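Local coordinates for protein monovalent Na+/H+ antiporter subunit D (Dietzia sp. DQ12-45-1b, PDB 7D3U) that forms an integral-membrane subunit of the Mrp complex, a bacterial sodium/proton antiporter, and probably contributes to moving ions across the membrane, at residues 165-170 / 229-234; 250-254 / 330-334. All coordinates share one frame. Residues are numbered along the deposited sequence.

How the contacts relate
Contact 1 (165-170 / 229-234) and contact 2 (250-254 / 330-334) follow one another along the chain, the first closing before the second opens, and their centres lie about 18 Å apart. They nevertheless touch: L230 CD1 of contact 1 packs 3.4 Å from T250 CG2 of contact 2, and M304 of helix 296-316 is met by L230 and Y234 from one and by K251 from the other. Contact 2 is the more central, its centre about 6 Å from that of the chain against about 15 Å. A bound dodecyl maltoside lies about 8 Å from the I254 side chain, and one lies about 11 Å from that of W229.

Contact 1. Residues 165-170 / 229-234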
loop_
_atom_site.group_PDB
_atom_site.type_symbol
_atom_site.label_atom_id
_atom_site.label_comp_id
_atom_site.label_asym_id
_atom_site.label_seq_id
_atom_site.Cartn_x
_atom_site.Cartn_y
_atom_site.Cartn_z
ATOM N N LEU A 165 -6.947 9.953 0.603
ATOM C CA LEU A 165 -5.833 9.649 1.497
ATOM C C LEU A 165 -4.709 8.934 0.759
ATOM O O LEU A 165 -3.528 9.262 0.933
ATOM C CB LEU A 165 -6.326 8.804 2.668
ATOM C CG LEU A 165 -5.246 8.171 3.537
ATOM C CD1 LEU A 165 -4.415 9.251 4.193
ATOM C CD2 LEU A 165 -5.874 7.266 4.575
ATOM N N TYR A 166 -5.064 7.953 -0.072
ATOM C CA TYR A 166 -4.079 7.195 -0.835
ATOM C C TYR A 166 -3.246 8.115 -1.715
ATOM O O TYR A 166 -2.011 8.123 -1.642
ATOM C CB TYR A 166 -4.797 6.144 -1.678
ATOM C CG TYR A 166 -3.917 5.034 -2.187
ATOM C CD1 TYR A 166 -3.637 3.932 -1.397
ATOM C CD2 TYR A 166 -3.373 5.081 -3.462
ATOM C CE1 TYR A 166 -2.838 2.911 -1.858
ATOM C CE2 TYR A 166 -2.570 4.066 -3.931
ATOM C CZ TYR A 166 -2.306 2.983 -3.123
ATOM O OH TYR A 166 -1.508 1.962 -3.577
ATOM N N ILE A 167 -3.912 8.905 -2.558
ATOM C CA ILE A 167 -3.197 9.771 -3.491
ATOM C C ILE A 167 -2.413 10.838 -2.743
ATOM O O ILE A 167 -1.314 11.224 -3.157
ATOM C CB ILE A 167 -4.183 10.388 -4.496
ATOM C CG1 ILE A 167 -4.940 9.278 -5.215
ATOM C CG2 ILE A 167 -3.450 11.250 -5.502
ATOM C CD1 ILE A 167 -6.188 9.742 -5.875
ATOM N N SER A 168 -2.951 11.325 -1.624
ATOM C CA SER A 168 -2.264 12.366 -0.872
ATOM C C SER A 168 -0.956 11.849 -0.290
ATOM O O SER A 168 0.106 12.443 -0.504
ATOM C CB SER A 168 -3.176 12.899 0.228
ATOM O OG SER A 168 -4.096 13.841 -0.293
ATOM N N VAL A 169 -1.009 10.737 0.449
ATOM C CA VAL A 169 0.216 10.201 1.041
ATOM C C VAL A 169 1.098 9.483 0.037
ATOM O O VAL A 169 2.220 9.100 0.384
ATOM C CB VAL A 169 -0.082 9.218 2.183
ATOM C CG1 VAL A 169 -0.973 9.865 3.221
ATOM C CG2 VAL A 169 -0.719 7.978 1.617
ATOM N N ASN A 170 0.628 9.276 -1.191
ATOM C CA ASN A 170 1.469 8.712 -2.239
ATOM C C ASN A 170 2.079 9.778 -3.136
ATOM O O ASN A 170 3.217 9.620 -3.586
ATOM C CB ASN A 170 0.671 7.722 -3.089
ATOM C CG ASN A 170 0.849 6.293 -2.628
ATOM O OD1 ASN A 170 -0.107 5.524 -2.567
ATOM N ND2 ASN A 170 2.080 5.931 -2.296
ATOM N N TRP A 229 -1.907 5.022 6.620
ATOM C CA TRP A 229 -2.470 5.351 5.319
ATOM C C TRP A 229 -2.806 4.101 4.521
ATOM O O TRP A 229 -3.690 4.138 3.660
ATOM C CB TRP A 229 -1.505 6.242 4.542
ATOM C CG TRP A 229 -0.324 5.524 3.967
ATOM C CD1 TRP A 229 0.926 5.450 4.503
ATOM C CD2 TRP A 229 -0.273 4.800 2.733
ATOM N NE1 TRP A 229 1.748 4.716 3.685
ATOM C CE2 TRP A 229 1.034 4.306 2.592
ATOM C CE3 TRP A 229 -1.211 4.519 1.736
ATOM C CZ2 TRP A 229 1.428 3.546 1.498
ATOM C CZ3 TRP A 229 -0.817 3.765 0.654
ATOM C CH2 TRP A 229 0.489 3.288 0.541
ATOM N N LEU A 230 -2.118 2.993 4.784
ATOM C CA LEU A 230 -2.391 1.752 4.072
ATOM C C LEU A 230 -3.468 0.921 4.747
ATOM O O LEU A 230 -4.216 0.215 4.062
ATOM C CB LEU A 230 -1.112 0.924 3.946
ATOM C CG LEU A 230 -1.212 -0.313 3.057
ATOM C CD1 LEU A 230 0.111 -0.561 2.368
ATOM C CD2 LEU A 230 -1.627 -1.521 3.869
ATOM N N ALA A 231 -3.562 0.987 6.074
ATOM C CA ALA A 231 -4.620 0.282 6.780
ATOM C C ALA A 231 -5.975 0.951 6.606
ATOM O O ALA A 231 -7.002 0.326 6.887
ATOM C CB ALA A 231 -4.278 0.177 8.264
ATOM N N ARG A 232 -6.002 2.203 6.152
ATOM C CA ARG A 232 -7.238 2.952 5.979
ATOM C C ARG A 232 -7.535 3.274 4.521
ATOM O O ARG A 232 -8.364 4.147 4.249
ATOM C CB ARG A 232 -7.188 4.243 6.796
ATOM C CG ARG A 232 -6.902 4.033 8.269
ATOM C CD ARG A 232 -8.039 3.298 8.949
ATOM N NE ARG A 232 -9.297 4.026 8.835
ATOM C CZ ARG A 232 -10.462 3.575 9.285
ATOM N NH1 ARG A 232 -11.558 4.305 9.138
ATOM N NH2 ARG A 232 -10.531 2.395 9.883
ATOM N N ALA A 233 -6.877 2.605 3.577
ATOM C CA ALA A 233 -7.142 2.857 2.167
ATOM C C ALA A 233 -7.430 1.564 1.417
ATOM O O ALA A 233 -8.211 1.557 0.462
ATOM C CB ALA A 233 -5.969 3.590 1.520
ATOM N N TYR A 234 -6.810 0.468 1.840
ATOM C CA TYR A 234 -7.018 -0.818 1.185
ATOM C C TYR A 234 -8.355 -1.452 1.562
ATOM O O TYR A 234 -9.005 -2.046 0.693
ATOM C CB TYR A 234 -5.869 -1.778 1.498
ATOM C CG TYR A 234 -4.686 -1.632 0.572
ATOM C CD1 TYR A 234 -4.107 -0.392 0.347
ATOM C CD2 TYR A 234 -4.156 -2.731 -0.085
ATOM C CE1 TYR A 234 -3.029 -0.251 -0.500
ATOM C CE2 TYR A 234 -3.075 -2.599 -0.935
ATOM C CZ TYR A 234 -2.516 -1.357 -1.138
ATOM O OH TYR A 234 -1.441 -1.218 -1.982
#
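W229 is the main bump of this interface. Its side chain, with chi1 in the p well, enters a hollow on helix 157-187 walled by L165, Y166, V169 and N170, a knob-into-hole fit with i, i+1, i+4 and i+5 spacing. The whole residue has 104 Å² covered by segment 165-170, out of 366 Å² summed over both sides. The fit is close: V169 CG2 lies 3.4 Å from W229 CD2, N170 OD1 is 3.7 Å from W229 CZ3, and Y166 CE1 is 3.3 Å from that same CZ3. The six-membered ring of W229 and the ring of Y166 make an offset edge-to-face pair, the edge of W229 toward the face of Y166, with planes at 65° and centroids 5.4 Å apart.

Helix 204-221 stops, and the short helix 228-231 follows after a break; such a discontinuous helix recurs in the antiporter-like subunits of complex I, and a weak hydrogen bond from W229 NE1 to I219 O spans the break here. Beyond it the chain leaves helical geometry at R232, which brings A233 up to Y166: their CA atoms are 6.1 Å apart, the nearest pair across the segments. The methyl A233 CB meets the edge of the tyrosine ring, 3.8 Å from Y166 CD1, while Y234 CE1 comes to 3.4 Å from Y166 CE1.

L165 supplies a counter-bump, its CD2 lying 3.9 Å from W229 O and 4.0 Å from R232 CB. The rest of R232 leads away, and its guanidinium forms salt bridges with D564 of subunit A and D103 of subunit C.

Contact 2. Residues 250-254 / 330-334; sequences TKIAI and LLHHM
Segments 250-254 of helix 249-263 and 330-334 of helix 320-350 run antiparallel, their axes 176° apart in direction and 11.4 Å at closest approach. K251 and M334 set the register, with CA atoms 7.4 Å apart. K251 (103 Å² buried), L330 (59 Å²) and I254 (30 Å²) make most of the interface. The CA-to-CB bond of K251 points toward 330-334, and its chi angles are m, p, t, t: its CG lies 3.6 Å from L330 CD1 and 3.6 Å from CE of M334 (p, t, p), while its NZ reaches 3.1 Å from NE2 of H333 (chi1 t). The same NZ donates to T250 OG1 at 3.2 Å and to S246 O. L330, in the tp rotamer, directs CD1 between the lysine and I254, whose CG2 is 3.7 Å from it. A buried lysine near a histidine in the middle of the chain is consistent with the central polar axis of complex I-type antiporter subunits. Around the pair, helix 296-316 packs on K251, I254 and H333, helix 80-101 on L330 and M334, and helix 204-221 on I254.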
loop_
_atom_site.group_PDB
_atom_site.type_symbol
_atom_site.label_atom_id
_atom_site.label_comp_id
_atom_site.label_asym_id
_atom_site.label_seq_id
_atom_site.Cartn_x
_atom_site.Cartn_y
_atom_site.Cartn_z
ATOM N N THR A 250 3.322 -1.864 -2.681
ATOM C CA THR A 250 4.220 -2.026 -1.544
ATOM C C THR A 250 5.383 -2.940 -1.895
ATOM O O THR A 250 6.507 -2.731 -1.432
ATOM C CB THR A 250 3.454 -2.574 -0.344
ATOM O OG1 THR A 250 2.868 -3.835 -0.689
ATOM C CG2 THR A 250 2.360 -1.613 0.068
ATOM N N LYS A 251 5.146 -3.931 -2.750
ATOM C CA LYS A 251 6.210 -4.863 -3.096
ATOM C C LYS A 251 7.196 -4.261 -4.089
ATOM O O LYS A 251 8.385 -4.592 -4.048
ATOM C CB LYS A 251 5.611 -6.157 -3.643
ATOM C CG LYS A 251 5.219 -7.153 -2.558
ATOM C CD LYS A 251 4.027 -6.675 -1.749
ATOM C CE LYS A 251 3.923 -7.414 -0.433
ATOM N NZ LYS A 251 2.815 -6.887 0.406
ATOM N N ILE A 252 6.740 -3.366 -4.969
ATOM C CA ILE A 252 7.685 -2.611 -5.787
ATOM C C ILE A 252 8.539 -1.716 -4.901
ATOM O O ILE A 252 9.745 -1.561 -5.125
ATOM C CB ILE A 252 6.947 -1.803 -6.871
ATOM C CG1 ILE A 252 6.433 -2.725 -7.975
ATOM C CG2 ILE A 252 7.856 -0.747 -7.467
ATOM C CD1 ILE A 252 7.357 -3.859 -8.303
ATOM N N ALA A 253 7.936 -1.136 -3.861
ATOM C CA ALA A 253 8.723 -0.354 -2.912
ATOM C C ALA A 253 9.739 -1.228 -2.182
ATOM O O ALA A 253 10.867 -0.793 -1.918
ATOM C CB ALA A 253 7.801 0.346 -1.917
ATOM N N ILE A 254 9.357 -2.461 -1.846
ATOM C CA ILE A 254 10.287 -3.380 -1.189
ATOM C C ILE A 254 11.458 -3.696 -2.109
ATOM O O ILE A 254 12.624 -3.674 -1.695
ATOM C CB ILE A 254 9.569 -4.669 -0.755
ATOM C CG1 ILE A 254 8.436 -4.368 0.219
ATOM C CG2 ILE A 254 10.553 -5.632 -0.129
ATOM C CD1 ILE A 254 8.825 -3.469 1.339
ATOM N N LEU A 330 9.459 -12.244 0.432
ATOM C CA LEU A 330 8.739 -11.343 -0.461
ATOM C C LEU A 330 7.911 -12.126 -1.471
ATOM O O LEU A 330 6.698 -11.908 -1.614
ATOM C CB LEU A 330 9.737 -10.427 -1.169
ATOM C CG LEU A 330 9.226 -9.371 -2.142
ATOM C CD1 LEU A 330 8.352 -8.381 -1.416
ATOM C CD2 LEU A 330 10.399 -8.668 -2.792
ATOM N N LEU A 331 8.558 -13.057 -2.178
ATOM C CA LEU A 331 7.872 -13.805 -3.226
ATOM C C LEU A 331 6.769 -14.691 -2.664
ATOM O O LEU A 331 5.752 -14.906 -3.330
ATOM C CB LEU A 331 8.872 -14.644 -4.013
ATOM C CG LEU A 331 10.021 -13.846 -4.618
ATOM C CD1 LEU A 331 11.019 -14.776 -5.267
ATOM C CD2 LEU A 331 9.492 -12.842 -5.620
ATOM N N HIS A 332 6.948 -15.216 -1.451
ATOM C CA HIS A 332 5.893 -16.013 -0.838
ATOM C C HIS A 332 4.753 -15.140 -0.333
ATOM O O HIS A 332 3.578 -15.477 -0.518
ATOM C CB HIS A 332 6.461 -16.844 0.306
ATOM C CG HIS A 332 5.619 -16.810 1.541
ATOM N ND1 HIS A 332 4.514 -17.615 1.711
ATOM C CD2 HIS A 332 5.719 -16.064 2.665
ATOM C CE1 HIS A 332 3.966 -17.360 2.886
ATOM N NE2 HIS A 332 4.681 -16.428 3.488
ATOM N N HIS A 333 5.076 -14.019 0.311
ATOM C CA HIS A 333 4.052 -13.231 0.974
ATOM C C HIS A 333 3.174 -12.499 -0.018
ATOM O O HIS A 333 1.980 -12.336 0.237
ATOM C CB HIS A 333 4.672 -12.224 1.934
ATOM C CG HIS A 333 3.773 -11.067 2.234
ATOM N ND1 HIS A 333 2.499 -11.230 2.732
ATOM C CD2 HIS A 333 3.951 -9.735 2.083
ATOM C CE1 HIS A 333 1.934 -10.045 2.883
ATOM N NE2 HIS A 333 2.795 -9.121 2.499
ATOM N N MET A 334 3.723 -12.032 -1.140
ATOM C CA MET A 334 2.836 -11.368 -2.089
ATOM C C MET A 334 1.849 -12.363 -2.691
ATOM O O MET A 334 0.671 -12.037 -2.883
ATOM C CB MET A 334 3.645 -10.637 -3.162
ATOM C CG MET A 334 4.240 -11.488 -4.250
ATOM S SD MET A 334 4.736 -10.455 -5.641
ATOM C CE MET A 334 6.154 -9.614 -4.954
#